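Local coordinates for protein putative phosphatase (DUF442) (Shewanella putrefaciens CN-32, PDB 3GXH) that probably hydrolyses phosphate esters as a protein-tyrosine-phosphatase-like enzyme, though its substrate is unknown, at residues Q78-E83 against Q145-E150; I73-Q78 against N107-A112; A87-M92 against Y115-K120; D42-L47 against A66-V71. One frame throughout, in Å; residues are numbered along the deposited sequence.

Contact 1 of 4, residues Q78-E83 against Q145-E150; sequences QNPKVE and QALLTE
Val82 and Leu147 mark where the backbones come closest, their CA atoms 6.6 Å apart, as the loop entering helix 82-94 passes the flank of helix 142-154. No hydrogen bond joins the two segments; the contact is apolar packing around one forked leucine. In Leu147, CG lies anti to the backbone N (chi1 177°), and the two methyls beyond it divide the work. CD2 takes the proline, touching Pro80 CB at 3.8 Å. CD1 sits against the start of the helix, 3.6 Å from Val82 N, and also meets Val82 CG2 at 3.8 Å. Lys81, the N-cap residue, meets this methyl through its backbone C, and its CB points away from helix 142-154. At the exposed margin the extended Glu150 chain crosses the Val82 side chain at about a right angle, bringing CD within 3.7 Å of Val82 CG2. This is van der Waals packing of a carboxylate carbon on a methyl. Beyond the leucine, Pro80 also packs on Val75 and Trp144, Val82 reaches Val151, and Lys143 bonds to Gln78 O, seating the N-terminal end of helix 82-94 against helix 142-154.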
loop_
_atom_site.group_PDB
_atom_site.type_symbol
_atom_site.label_atom_id
_atom_site.label_comp_id
_atom_site.label_asym_id
_atom_site.label_seq_id
_atom_site.Cartn_x
_atom_site.Cartn_y
_atom_site.Cartn_z
ATOM N N GLN A 78 -9.514 -12.900 2.920
ATOM C CA GLN A 78 -10.890 -13.401 2.876
ATOM C C GLN A 78 -11.862 -12.540 3.693
ATOM O O GLN A 78 -13.092 -12.699 3.607
ATOM C CB GLN A 78 -10.921 -14.850 3.378
ATOM C CG GLN A 78 -12.215 -15.600 3.051
ATOM C CD GLN A 78 -12.225 -17.018 3.612
ATOM O OE1 GLN A 78 -11.346 -17.387 4.388
ATOM N NE2 GLN A 78 -13.221 -17.811 3.227
ATOM N N ASN A 79 -11.359 -11.654 4.533
ATOM C CA ASN A 79 -12.265 -10.814 5.308
ATOM C C ASN A 79 -11.631 -9.504 5.635
ATOM O O ASN A 79 -11.302 -9.227 6.772
ATOM C CB ASN A 79 -12.689 -11.528 6.596
ATOM C CG ASN A 79 -13.697 -10.679 7.433
ATOM O OD1 ASN A 79 -14.489 -9.931 6.858
ATOM N ND2 ASN A 79 -13.615 -10.758 8.771
ATOM N N PRO A 80 -11.363 -8.681 4.619
ATOM C CA PRO A 80 -10.859 -7.366 4.877
ATOM C C PRO A 80 -11.873 -6.495 5.615
ATOM O O PRO A 80 -13.074 -6.573 5.343
ATOM C CB PRO A 80 -10.563 -6.833 3.498
ATOM C CG PRO A 80 -11.582 -7.493 2.610
ATOM C CD PRO A 80 -11.635 -8.891 3.188
ATOM N N LYS A 81 -11.404 -5.732 6.585
ATOM C CA LYS A 81 -12.340 -5.027 7.460
ATOM C C LYS A 81 -12.263 -3.517 7.262
ATOM O O LYS A 81 -11.188 -2.933 7.007
ATOM C CB LYS A 81 -11.987 -5.328 8.905
ATOM C CG LYS A 81 -12.001 -6.779 9.312
ATOM C CD LYS A 81 -12.028 -6.815 10.841
ATOM C CE LYS A 81 -12.126 -8.227 11.432
ATOM N NZ LYS A 81 -10.750 -8.834 11.585
ATOM N N VAL A 82 -13.401 -2.849 7.463
ATOM C CA VAL A 82 -13.425 -1.402 7.473
ATOM C C VAL A 82 -12.419 -0.846 8.495
ATOM O O VAL A 82 -11.713 0.117 8.238
ATOM C CB VAL A 82 -14.839 -0.870 7.748
ATOM C CG1 VAL A 82 -14.782 0.601 8.091
ATOM C CG2 VAL A 82 -15.728 -1.156 6.542
ATOM N N GLU A 83 -12.287 -1.533 9.630
ATOM C CA GLU A 83 -11.352 -1.133 10.646
ATOM C C GLU A 83 -9.894 -1.149 10.146
ATOM O O GLU A 83 -9.055 -0.360 10.593
ATOM C CB GLU A 83 -11.534 -2.040 11.862
ATOM C CG GLU A 83 -10.399 -2.208 12.815
ATOM C CD GLU A 83 -10.746 -3.266 13.874
ATOM O OE1 GLU A 83 -11.385 -2.889 14.870
ATOM O OE2 GLU A 83 -10.428 -4.467 13.675
ATOM N N GLN A 145 -15.367 -6.068 -3.012
ATOM C CA GLN A 145 -16.315 -5.148 -3.598
ATOM C C GLN A 145 -17.103 -4.469 -2.491
ATOM O O GLN A 145 -17.335 -3.233 -2.492
ATOM C CB GLN A 145 -17.281 -5.922 -4.484
ATOM C CG GLN A 145 -16.745 -6.238 -5.847
ATOM C CD GLN A 145 -17.802 -6.861 -6.728
ATOM O OE1 GLN A 145 -18.264 -7.967 -6.461
ATOM N NE2 GLN A 145 -18.193 -6.153 -7.790
ATOM N N ALA A 146 -17.582 -5.273 -1.536
ATOM C CA ALA A 146 -18.419 -4.761 -0.457
ATOM C C ALA A 146 -17.673 -3.768 0.420
ATOM O O ALA A 146 -18.212 -2.732 0.828
ATOM C CB ALA A 146 -18.967 -5.927 0.434
ATOM N N LEU A 147 -16.425 -4.065 0.699
ATOM C CA LEU A 147 -15.540 -3.185 1.479
ATOM C C LEU A 147 -15.418 -1.846 0.769
ATOM O O LEU A 147 -15.609 -0.765 1.375
ATOM C CB LEU A 147 -14.154 -3.787 1.678
ATOM C CG LEU A 147 -13.145 -2.913 2.428
ATOM C CD1 LEU A 147 -13.546 -2.788 3.885
ATOM C CD2 LEU A 147 -11.728 -3.458 2.257
ATOM N N LEU A 148 -15.076 -1.890 -0.507
ATOM C CA LEU A 148 -14.894 -0.668 -1.265
ATOM C C LEU A 148 -16.163 0.185 -1.328
ATOM O O LEU A 148 -16.109 1.407 -1.155
ATOM C CB LEU A 148 -14.366 -0.938 -2.654
ATOM C CG LEU A 148 -12.812 -1.067 -2.763
ATOM C CD1 LEU A 148 -12.238 -2.082 -1.762
ATOM C CD2 LEU A 148 -12.458 -1.398 -4.211
ATOM N N THR A 149 -17.302 -0.455 -1.517
ATOM C CA THR A 149 -18.594 0.250 -1.603
ATOM C C THR A 149 -18.901 0.881 -0.255
ATOM O O THR A 149 -19.305 2.049 -0.184
ATOM C CB THR A 149 -19.711 -0.724 -2.020
ATOM O OG1 THR A 149 -19.476 -1.214 -3.352
ATOM C CG2 THR A 149 -21.121 -0.051 -1.927
ATOM N N GLU A 150 -18.707 0.142 0.817
ATOM C CA GLU A 150 -19.054 0.597 2.175
ATOM C C GLU A 150 -18.191 1.788 2.552
ATOM O O GLU A 150 -18.691 2.777 3.095
ATOM C CB GLU A 150 -18.849 -0.530 3.209
ATOM C CG GLU A 150 -19.192 -0.123 4.680
ATOM C CD GLU A 150 -19.325 -1.321 5.662
ATOM O OE1 GLU A 150 -19.291 -2.505 5.224
ATOM O OE2 GLU A 150 -19.471 -1.069 6.889
#

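Contact 2 of 4, residues I73-Q78 against N107-A112. With SO4 (sulfate ion), chain D.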
loop_
_atom_site.group_PDB
_atom_site.type_symbol
_atom_site.label_atom_id
_atom_site.label_comp_id
_atom_site.label_asym_id
_atom_site.label_seq_id
_atom_site.Cartn_x
_atom_site.Cartn_y
_atom_site.Cartn_z
ATOM N N ILE A 73 -0.041 -3.271 9.415
ATOM C CA ILE A 73 -1.497 -3.346 9.436
ATOM C C ILE A 73 -1.905 -4.553 8.597
ATOM O O ILE A 73 -2.282 -4.398 7.423
ATOM C CB ILE A 73 -2.145 -2.010 8.962
ATOM C CG1 ILE A 73 -1.659 -0.835 9.781
ATOM C CG2 ILE A 73 -3.700 -2.103 9.009
ATOM C CD1 ILE A 73 -2.060 0.528 9.272
ATOM N N PRO A 74 -1.838 -5.761 9.162
ATOM C CA PRO A 74 -2.088 -6.915 8.309
ATOM C C PRO A 74 -3.543 -7.004 7.922
ATOM O O PRO A 74 -4.425 -6.844 8.765
ATOM C CB PRO A 74 -1.713 -8.092 9.223
ATOM C CG PRO A 74 -1.877 -7.581 10.626
ATOM C CD PRO A 74 -1.409 -6.145 10.525
ATOM N N VAL A 75 -3.806 -7.338 6.670
ATOM C CA VAL A 75 -5.176 -7.382 6.143
ATOM C C VAL A 75 -5.412 -8.812 5.683
ATOM O O VAL A 75 -4.661 -9.377 4.872
ATOM C CB VAL A 75 -5.347 -6.425 4.964
ATOM C CG1 VAL A 75 -6.752 -6.549 4.335
ATOM C CG2 VAL A 75 -5.095 -4.997 5.423
ATOM N N ASP A 76 -6.489 -9.405 6.223
ATOM C CA ASP A 76 -6.891 -10.731 5.841
ATOM C C ASP A 76 -7.553 -10.677 4.479
ATOM O O ASP A 76 -8.495 -9.929 4.273
ATOM C CB ASP A 76 -7.898 -11.281 6.881
ATOM C CG ASP A 76 -8.367 -12.681 6.522
ATOM O OD1 ASP A 76 -7.581 -13.602 6.667
ATOM O OD2 ASP A 76 -9.509 -12.846 6.080
ATOM N N TRP A 77 -7.085 -11.500 3.552
ATOM C CA TRP A 77 -7.647 -11.517 2.191
ATOM C C TRP A 77 -9.102 -11.897 2.144
ATOM O O TRP A 77 -9.871 -11.282 1.390
ATOM C CB TRP A 77 -6.853 -12.488 1.289
ATOM C CG TRP A 77 -7.388 -12.491 -0.098
ATOM C CD1 TRP A 77 -8.074 -13.496 -0.698
ATOM C CD2 TRP A 77 -7.307 -11.444 -1.053
ATOM N NE1 TRP A 77 -8.450 -13.126 -1.959
ATOM C CE2 TRP A 77 -8.003 -11.855 -2.195
ATOM C CE3 TRP A 77 -6.749 -10.148 -1.030
ATOM C CZ2 TRP A 77 -8.092 -11.058 -3.335
ATOM C CZ3 TRP A 77 -6.840 -9.381 -2.147
ATOM C CH2 TRP A 77 -7.505 -9.818 -3.272
ATOM N N GLN A 78 -9.514 -12.900 2.920
ATOM C CA GLN A 78 -10.890 -13.401 2.876
ATOM C C GLN A 78 -11.862 -12.540 3.693
ATOM O O GLN A 78 -13.092 -12.699 3.607
ATOM C CB GLN A 78 -10.921 -14.850 3.378
ATOM C CG GLN A 78 -12.215 -15.600 3.051
ATOM C CD GLN A 78 -12.225 -17.018 3.612
ATOM O OE1 GLN A 78 -11.346 -17.387 4.388
ATOM N NE2 GLN A 78 -13.221 -17.811 3.227
ATOM N N ASN A 107 0.338 -6.218 -4.639
ATOM C CA ASN A 107 -0.305 -4.929 -4.762
ATOM C C ASN A 107 -1.814 -4.991 -4.965
ATOM O O ASN A 107 -2.381 -4.008 -5.425
ATOM C CB ASN A 107 0.365 -4.035 -5.823
ATOM C CG ASN A 107 0.184 -2.505 -5.539
ATOM O OD1 ASN A 107 -0.322 -2.105 -4.501
ATOM N ND2 ASN A 107 0.650 -1.698 -6.453
ATOM N N TYR A 108 -2.486 -6.066 -4.537
ATOM C CA TYR A 108 -3.964 -6.059 -4.581
ATOM C C TYR A 108 -4.485 -5.290 -3.368
ATOM O O TYR A 108 -5.128 -4.235 -3.493
ATOM C CB TYR A 108 -4.536 -7.453 -4.579
ATOM C CG TYR A 108 -4.524 -8.122 -5.920
ATOM C CD1 TYR A 108 -3.353 -8.522 -6.520
ATOM C CD2 TYR A 108 -5.706 -8.436 -6.545
ATOM C CE1 TYR A 108 -3.374 -9.239 -7.730
ATOM C CE2 TYR A 108 -5.739 -9.133 -7.780
ATOM C CZ TYR A 108 -4.548 -9.519 -8.346
ATOM O OH TYR A 108 -4.542 -10.239 -9.552
ATOM N N ARG A 109 -4.183 -5.740 -2.162
ATOM C CA ARG A 109 -4.616 -5.031 -0.947
ATOM C C ARG A 109 -4.169 -3.568 -1.009
ATOM O O ARG A 109 -4.987 -2.639 -0.733
ATOM C CB ARG A 109 -4.014 -5.641 0.321
ATOM C CG ARG A 109 -4.575 -6.979 0.724
ATOM C CD ARG A 109 -3.470 -7.612 1.605
ATOM N NE ARG A 109 -3.769 -8.853 2.293
ATOM C CZ ARG A 109 -3.593 -10.060 1.787
ATOM N NH1 ARG A 109 -3.330 -10.264 0.493
ATOM N NH2 ARG A 109 -3.782 -11.109 2.555
ATOM N N ALA A 110 -2.897 -3.299 -1.306
ATOM C CA ALA A 110 -2.347 -1.959 -1.231
ATOM C C ALA A 110 -2.923 -0.998 -2.250
ATOM O O ALA A 110 -3.211 0.155 -1.920
ATOM C CB ALA A 110 -0.775 -1.992 -1.273
ATOM N N SER A 111 -3.123 -1.425 -3.479
ATOM C CA SER A 111 -3.718 -0.517 -4.481
ATOM C C SER A 111 -5.194 -0.207 -4.136
ATOM O O SER A 111 -5.635 0.927 -4.363
ATOM C CB SER A 111 -3.577 -1.059 -5.897
ATOM O OG SER A 111 -4.332 -2.253 -6.110
ATOM N N ALA A 112 -5.900 -1.174 -3.556
ATOM C CA ALA A 112 -7.293 -0.958 -3.111
ATOM C C ALA A 112 -7.324 0.073 -1.978
ATOM O O ALA A 112 -8.134 0.978 -1.964
ATOM C CB ALA A 112 -7.960 -2.283 -2.713
HETATM S S SO4 D . -1.881 -9.234 -2.427
HETATM O O1 SO4 D . -1.502 -8.625 -3.665
HETATM O O2 SO4 D . -2.466 -10.557 -2.640
HETATM O O3 SO4 D . -0.710 -9.380 -1.573
HETATM O O4 SO4 D . -2.804 -8.330 -1.715
#
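Arg109 spends its guanidinium on two jobs at once, holding Val75 O side-on with two nitrogens while a third reaches a sulfate. The site, at the N-terminal end of helix 108-120, is consistent with the P-loop of the cysteine phosphatases. NE lies 2.8 Å and NH2 3.0 Å from Val75 O, which stays close to the guanidinium plane. The NH2 bond arrives in the carbonyl plane, whereas NE stands above it. On its far edge the group gives NH1 to sulfate O4 at 3.0 Å (162°), so one carbonyl fixes the rotation of the guanidinium as it faces the anion. The arginine chain is extended from CG to NE, which carries the group from the helix to the 73-78 loop. Backbone amides complete the grip: Tyr108 N binds O1, Arg109 N binds O4, and Leu105 N and Ala106 N add two more bonds. The sulfate probably came from the crystallisation liquor, but it may mark where a substrate phosphate would sit. Trp77 packs beside the arginine. Its CE3 lies over one guanidinium face, the two planes 42° apart, and its ring also meets Trp144 and Tyr141. Tyr108 turns its hydroxyl to Glu137. At the far end of the indole, Trp77 CZ3 rests 3.9 Å from Tyr108 CB.

Contact 3 of 4, residues A87-M92 against Y115-K120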
loop_
_atom_site.group_PDB
_atom_site.type_symbol
_atom_site.label_atom_id
_atom_site.label_comp_id
_atom_site.label_asym_id
_atom_site.label_seq_id
_atom_site.Cartn_x
_atom_site.Cartn_y
_atom_site.Cartn_z
ATOM N N ALA A 87 -7.539 2.081 10.063
ATOM C CA ALA A 87 -6.236 2.057 10.655
ATOM C C ALA A 87 -5.173 2.582 9.668
ATOM O O ALA A 87 -4.252 3.326 10.013
ATOM C CB ALA A 87 -5.895 0.585 11.172
ATOM N N PHE A 88 -5.299 2.182 8.410
ATOM C CA PHE A 88 -4.430 2.748 7.374
ATOM C C PHE A 88 -4.593 4.252 7.237
ATOM O O PHE A 88 -3.630 4.988 7.140
ATOM C CB PHE A 88 -4.708 2.025 6.035
ATOM C CG PHE A 88 -4.010 2.613 4.863
ATOM C CD1 PHE A 88 -2.626 2.602 4.783
ATOM C CD2 PHE A 88 -4.734 3.121 3.777
ATOM C CE1 PHE A 88 -1.966 3.192 3.688
ATOM C CE2 PHE A 88 -4.079 3.698 2.672
ATOM C CZ PHE A 88 -2.704 3.728 2.632
ATOM N N PHE A 89 -5.831 4.707 7.182
ATOM C CA PHE A 89 -6.060 6.132 7.084
ATOM C C PHE A 89 -5.458 6.911 8.254
ATOM O O PHE A 89 -4.798 7.952 8.067
ATOM C CB PHE A 89 -7.559 6.467 7.056
ATOM C CG PHE A 89 -8.334 6.039 5.825
ATOM C CD1 PHE A 89 -7.757 5.575 4.655
ATOM C CD2 PHE A 89 -9.721 6.143 5.875
ATOM C CE1 PHE A 89 -8.532 5.262 3.571
ATOM C CE2 PHE A 89 -10.506 5.817 4.786
ATOM C CZ PHE A 89 -9.893 5.349 3.623
ATOM N N ALA A 90 -5.558 6.338 9.464
ATOM C CA ALA A 90 -4.967 6.963 10.642
ATOM C C ALA A 90 -3.465 6.973 10.566
ATOM O O ALA A 90 -2.822 7.932 10.978
ATOM C CB ALA A 90 -5.459 6.277 11.943
ATOM N N ALA A 91 -2.871 5.894 10.046
ATOM C CA ALA A 91 -1.426 5.866 9.902
ATOM C C ALA A 91 -0.952 6.918 8.893
ATOM O O ALA A 91 0.054 7.593 9.093
ATOM C CB ALA A 91 -0.951 4.469 9.474
HETATM N N MSE A 92 -1.687 7.066 7.804
HETATM C CA MSE A 92 -1.365 8.132 6.843
HETATM C C MSE A 92 -1.425 9.509 7.488
HETATM O O MSE A 92 -0.478 10.287 7.376
HETATM C CB MSE A 92 -2.304 8.062 5.630
HETATM C CG MSE A 92 -2.131 6.835 4.768
HETATM SE SE MSE A 92 -0.419 6.750 3.848
HETATM C CE MSE A 92 -0.727 8.230 2.593
ATOM N N TYR A 115 -6.520 3.527 -3.306
ATOM C CA TYR A 115 -7.706 4.087 -3.948
ATOM C C TYR A 115 -8.646 4.681 -2.903
ATOM O O TYR A 115 -9.108 5.817 -3.050
ATOM C CB TYR A 115 -8.418 2.998 -4.738
ATOM C CG TYR A 115 -9.782 3.417 -5.190
ATOM C CD1 TYR A 115 -9.918 4.365 -6.190
ATOM C CD2 TYR A 115 -10.937 2.929 -4.567
ATOM C CE1 TYR A 115 -11.169 4.798 -6.597
ATOM C CE2 TYR A 115 -12.203 3.347 -4.973
ATOM C CZ TYR A 115 -12.308 4.274 -5.974
ATOM O OH TYR A 115 -13.590 4.692 -6.379
ATOM N N LEU A 116 -8.913 3.928 -1.818
ATOM C CA LEU A 116 -9.836 4.427 -0.838
ATOM C C LEU A 116 -9.299 5.673 -0.147
ATOM O O LEU A 116 -10.083 6.593 0.189
ATOM C CB LEU A 116 -10.169 3.345 0.187
ATOM C CG LEU A 116 -11.073 2.252 -0.395
ATOM C CD1 LEU A 116 -11.224 1.130 0.632
ATOM C CD2 LEU A 116 -12.467 2.759 -0.839
ATOM N N TYR A 117 -7.995 5.736 0.070
ATOM C CA TYR A 117 -7.382 6.879 0.696
ATOM C C TYR A 117 -7.512 8.098 -0.181
ATOM O O TYR A 117 -7.896 9.185 0.287
ATOM C CB TYR A 117 -5.905 6.593 1.011
ATOM C CG TYR A 117 -5.124 7.810 1.399
ATOM C CD1 TYR A 117 -5.236 8.328 2.679
ATOM C CD2 TYR A 117 -4.295 8.479 0.466
ATOM C CE1 TYR A 117 -4.512 9.470 3.047
ATOM C CE2 TYR A 117 -3.589 9.633 0.834
ATOM C CZ TYR A 117 -3.703 10.084 2.118
ATOM O OH TYR A 117 -3.011 11.241 2.451
ATOM N N GLN A 118 -7.166 7.960 -1.440
ATOM C CA GLN A 118 -7.263 9.101 -2.343
ATOM C C GLN A 118 -8.709 9.567 -2.470
ATOM O O GLN A 118 -8.992 10.777 -2.528
ATOM C CB GLN A 118 -6.657 8.789 -3.687
ATOM C CG GLN A 118 -5.152 8.522 -3.575
ATOM C CD GLN A 118 -4.450 8.267 -4.892
ATOM O OE1 GLN A 118 -5.016 7.694 -5.842
ATOM N NE2 GLN A 118 -3.166 8.678 -4.947
ATOM N N LEU A 119 -9.622 8.600 -2.525
ATOM C CA LEU A 119 -11.049 8.918 -2.623
ATOM C C LEU A 119 -11.495 9.720 -1.408
ATOM O O LEU A 119 -12.129 10.784 -1.543
ATOM C CB LEU A 119 -11.834 7.613 -2.798
ATOM C CG LEU A 119 -13.321 7.783 -3.017
ATOM C CD1 LEU A 119 -13.565 8.510 -4.349
ATOM C CD2 LEU A 119 -13.980 6.404 -3.013
ATOM N N LYS A 120 -11.113 9.301 -0.206
ATOM C CA LYS A 120 -11.583 10.013 0.996
ATOM C C LYS A 120 -10.900 11.366 1.200
ATOM O O LYS A 120 -11.478 12.284 1.825
ATOM C CB LYS A 120 -11.442 9.125 2.219
ATOM C CG LYS A 120 -10.073 9.095 2.759
ATOM C CD LYS A 120 -9.781 10.126 3.854
ATOM C CE LYS A 120 -8.470 9.751 4.524
ATOM N NZ LYS A 120 -7.953 10.829 5.399
HETATM O O HOH W 1 -5.594 10.056 6.535
#
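Phe89 and Met92 of helix 82-94 pack against Tyr117 and Lys120 of helix 108-120 in a helix-helix interface of this alpha/beta phosphatase-like domain, built from a Met-aromatic contact and CH-pi packing. The short helical segments cross at -64° with their axes 10.5 Å apart. Met92, modelled as selenomethionine, is bent at chi2 and chi3, so its terminal methyl folds over one face of the Tyr117 ring, with CE 3.5 Å from Tyr117 CZ; SE stands farther above the same ring. Phe89 brings its CE1 to within 3.5 Å of Tyr117 CA, while its CZ reaches Leu116 CB. Lys120 then covers a face of the Phe89 ring, sliding past it in the opposite direction. With chi1 at 80° its CG occupies the crowded position between backbone N and carbonyl carbon, and from there it sits 4.0 Å from the ring centroid. Phe88 CE2 meets Tyr117 CB at 3.8 Å, and Phe88 continues onto Val102 of the central sheet, while Leu116 packs on Leu148 and Val151 of helix 142-154. A water bridges the helices, accepting from Lys120 NZ at 2.7 Å and donating to Phe89 O.

Contact 4 of 4, residues D42-L47 against A66-V71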
loop_
_atom_site.group_PDB
_atom_site.type_symbol
_atom_site.label_atom_id
_atom_site.label_comp_id
_atom_site.label_asym_id
_atom_site.label_seq_id
_atom_site.Cartn_x
_atom_site.Cartn_y
_atom_site.Cartn_z
ATOM N N ASP A 42 10.086 7.437 3.270
ATOM C CA ASP A 42 10.270 7.642 4.698
ATOM C C ASP A 42 9.607 6.542 5.544
ATOM O O ASP A 42 10.086 6.253 6.631
ATOM C CB ASP A 42 9.637 8.976 5.108
ATOM C CG ASP A 42 10.269 10.168 4.463
ATOM O OD1 ASP A 42 11.503 10.326 4.569
ATOM O OD2 ASP A 42 9.545 10.996 3.818
ATOM N N VAL A 43 8.469 6.019 5.076
ATOM C CA VAL A 43 7.654 5.120 5.882
ATOM C C VAL A 43 7.205 3.981 4.983
ATOM O O VAL A 43 6.801 4.199 3.825
ATOM C CB VAL A 43 6.403 5.851 6.350
ATOM C CG1 VAL A 43 5.577 4.938 7.304
ATOM C CG2 VAL A 43 6.691 7.248 6.960
ATOM N N VAL A 44 7.245 2.752 5.515
ATOM C CA VAL A 44 6.696 1.610 4.841
ATOM C C VAL A 44 5.521 1.081 5.647
ATOM O O VAL A 44 5.706 0.819 6.856
ATOM C CB VAL A 44 7.737 0.486 4.691
ATOM C CG1 VAL A 44 7.080 -0.771 4.088
ATOM C CG2 VAL A 44 8.900 0.945 3.795
ATOM N N ILE A 45 4.355 0.974 5.022
ATOM C CA ILE A 45 3.130 0.444 5.607
ATOM C C ILE A 45 2.877 -0.896 4.952
ATOM O O ILE A 45 2.651 -0.975 3.760
ATOM C CB ILE A 45 1.924 1.397 5.473
ATOM C CG1 ILE A 45 2.277 2.773 6.054
ATOM C CG2 ILE A 45 0.699 0.741 6.124
ATOM C CD1 ILE A 45 1.158 3.777 5.873
ATOM N N ASN A 46 2.968 -1.964 5.749
ATOM C CA ASN A 46 2.882 -3.350 5.282
ATOM C C ASN A 46 1.535 -3.904 5.643
ATOM O O ASN A 46 1.155 -3.961 6.814
ATOM C CB ASN A 46 3.963 -4.167 5.971
ATOM C CG ASN A 46 3.956 -5.619 5.586
ATOM O OD1 ASN A 46 3.315 -6.032 4.580
ATOM N ND2 ASN A 46 4.631 -6.422 6.426
ATOM N N LEU A 47 0.772 -4.277 4.606
ATOM C CA LEU A 47 -0.575 -4.899 4.742
ATOM C C LEU A 47 -0.557 -6.427 4.638
ATOM O O LEU A 47 -1.596 -7.050 4.747
ATOM C CB LEU A 47 -1.547 -4.347 3.690
ATOM C CG LEU A 47 -1.669 -2.845 3.568
ATOM C CD1 LEU A 47 -2.667 -2.478 2.481
ATOM C CD2 LEU A 47 -2.022 -2.134 4.895
ATOM N N ALA A 66 17.088 -0.184 7.104
ATOM C CA ALA A 66 17.258 0.599 5.883
ATOM C C ALA A 66 16.979 2.086 6.141
ATOM O O ALA A 66 17.043 2.866 5.205
ATOM C CB ALA A 66 16.356 0.069 4.796
ATOM N N GLY A 67 16.689 2.474 7.380
ATOM C CA GLY A 67 16.461 3.862 7.748
ATOM C C GLY A 67 15.076 4.460 7.587
ATOM O O GLY A 67 14.907 5.682 7.528
HETATM N N MSE A 68 14.068 3.597 7.550
HETATM C CA MSE A 68 12.701 4.033 7.415
HETATM C C MSE A 68 11.806 3.623 8.567
HETATM O O MSE A 68 12.175 2.743 9.357
HETATM C CB MSE A 68 12.108 3.460 6.121
HETATM C CG MSE A 68 12.802 3.944 4.886
HETATM SE SE MSE A 68 12.225 3.175 3.200
HETATM C CE MSE A 68 12.841 1.335 3.552
ATOM N N ASP A 69 10.665 4.284 8.701
ATOM C CA ASP A 69 9.698 3.962 9.733
ATOM C C ASP A 69 8.824 2.821 9.211
ATOM O O ASP A 69 8.611 2.704 8.002
ATOM C CB ASP A 69 8.794 5.177 10.022
ATOM C CG ASP A 69 9.505 6.307 10.681
ATOM O OD1 ASP A 69 10.515 6.086 11.355
ATOM O OD2 ASP A 69 8.987 7.436 10.528
ATOM N N TYR A 70 8.358 1.959 10.114
ATOM C CA TYR A 70 7.620 0.767 9.783
ATOM C C TYR A 70 6.261 0.758 10.477
ATOM O O TYR A 70 6.186 0.953 11.686
ATOM C CB TYR A 70 8.429 -0.463 10.226
ATOM C CG TYR A 70 7.752 -1.768 9.909
ATOM C CD1 TYR A 70 7.542 -2.119 8.585
ATOM C CD2 TYR A 70 7.298 -2.627 10.904
ATOM C CE1 TYR A 70 6.930 -3.307 8.234
ATOM C CE2 TYR A 70 6.691 -3.831 10.549
ATOM C CZ TYR A 70 6.545 -4.188 9.222
ATOM O OH TYR A 70 5.903 -5.371 8.850
ATOM N N VAL A 71 5.204 0.536 9.716
ATOM C CA VAL A 71 3.833 0.356 10.204
ATOM C C VAL A 71 3.298 -0.963 9.684
ATOM O O VAL A 71 3.350 -1.206 8.441
ATOM C CB VAL A 71 2.926 1.534 9.794
ATOM C CG1 VAL A 71 1.555 1.379 10.446
ATOM C CG2 VAL A 71 3.567 2.887 10.094
#
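Val44 and Tyr70 sit side by side in two parallel strands, 43-46 and 69-71, connected through helix 59-65 in a beta-alpha-beta crossover. The short axes run 4.7 Å apart at 18°. The tight part is the backbone pairing, where four bonds zip the strands together: Asp69 N to Asp42 O, Val44 N to Asp69 O at 2.8 Å, Val71 N to Val44 O, and Asn46 N to Val71 O. CA-H...O contacts such as Ile45 CA to Val71 O at 3.3 Å lie between these bonds. Beside it the apolar side chains make ordinary van der Waals packing. On the face with Val43 and Ile45, Ile45 CG1 lies 4.0 Å from Val71 CB, the two side chains pointing the same way, and Val43 CG1 meets Val71 CG2. On the other face Val44 CG2 touches the CE of Met68 (selenomethionine), bent at chi3; Met68 packs further on Phe33 and Leu36 of helix 30-38. The looser side is the outer strand's start, where Asp69 is exposed and Gly67, at a positive phi, ends the preceding helix in a Schellman motif. At the opposite end Asn46 ND2 gives a nearly straight bond (173°) to Tyr70 OH, 2.9 Å away; the hydroxyl lies in the amide plane of Asn46. Asn46 OD1 takes Met48 N, so both ends of the amide are engaged and its flip is settled. The chemistry thus implies an edge strand held by its backbone and by a largely apolar layer, buried on the inner strand and giving way to solvent at Asp69, with one polar cross-link tying its tyrosine to the neighbouring strand.

How the contacts relate
Along the chain, contact 4 closes first, within the beta-alpha-beta unit at the sheet's edge. The chain then runs from strand 69-72 through the 73-78 loop of contact 2 into helix 82-94, which contacts 1 and 3 share. Centres of contacts 1 and 2 lie about 10 Å apart, and Pro80 of one packs on Val75 of the other; contacts 1 and 4, about 24 Å apart, lie on opposite sides of the chain's centre. Phe88 and Met92 pack on Ile45, joining contacts 3 and 4. Contact 2 touches contact 4 through a probable bond from Val75 N to Leu47 O and shares helix 108-120 with contact 3, placing the sulfate-binding helix end between sheet and helices.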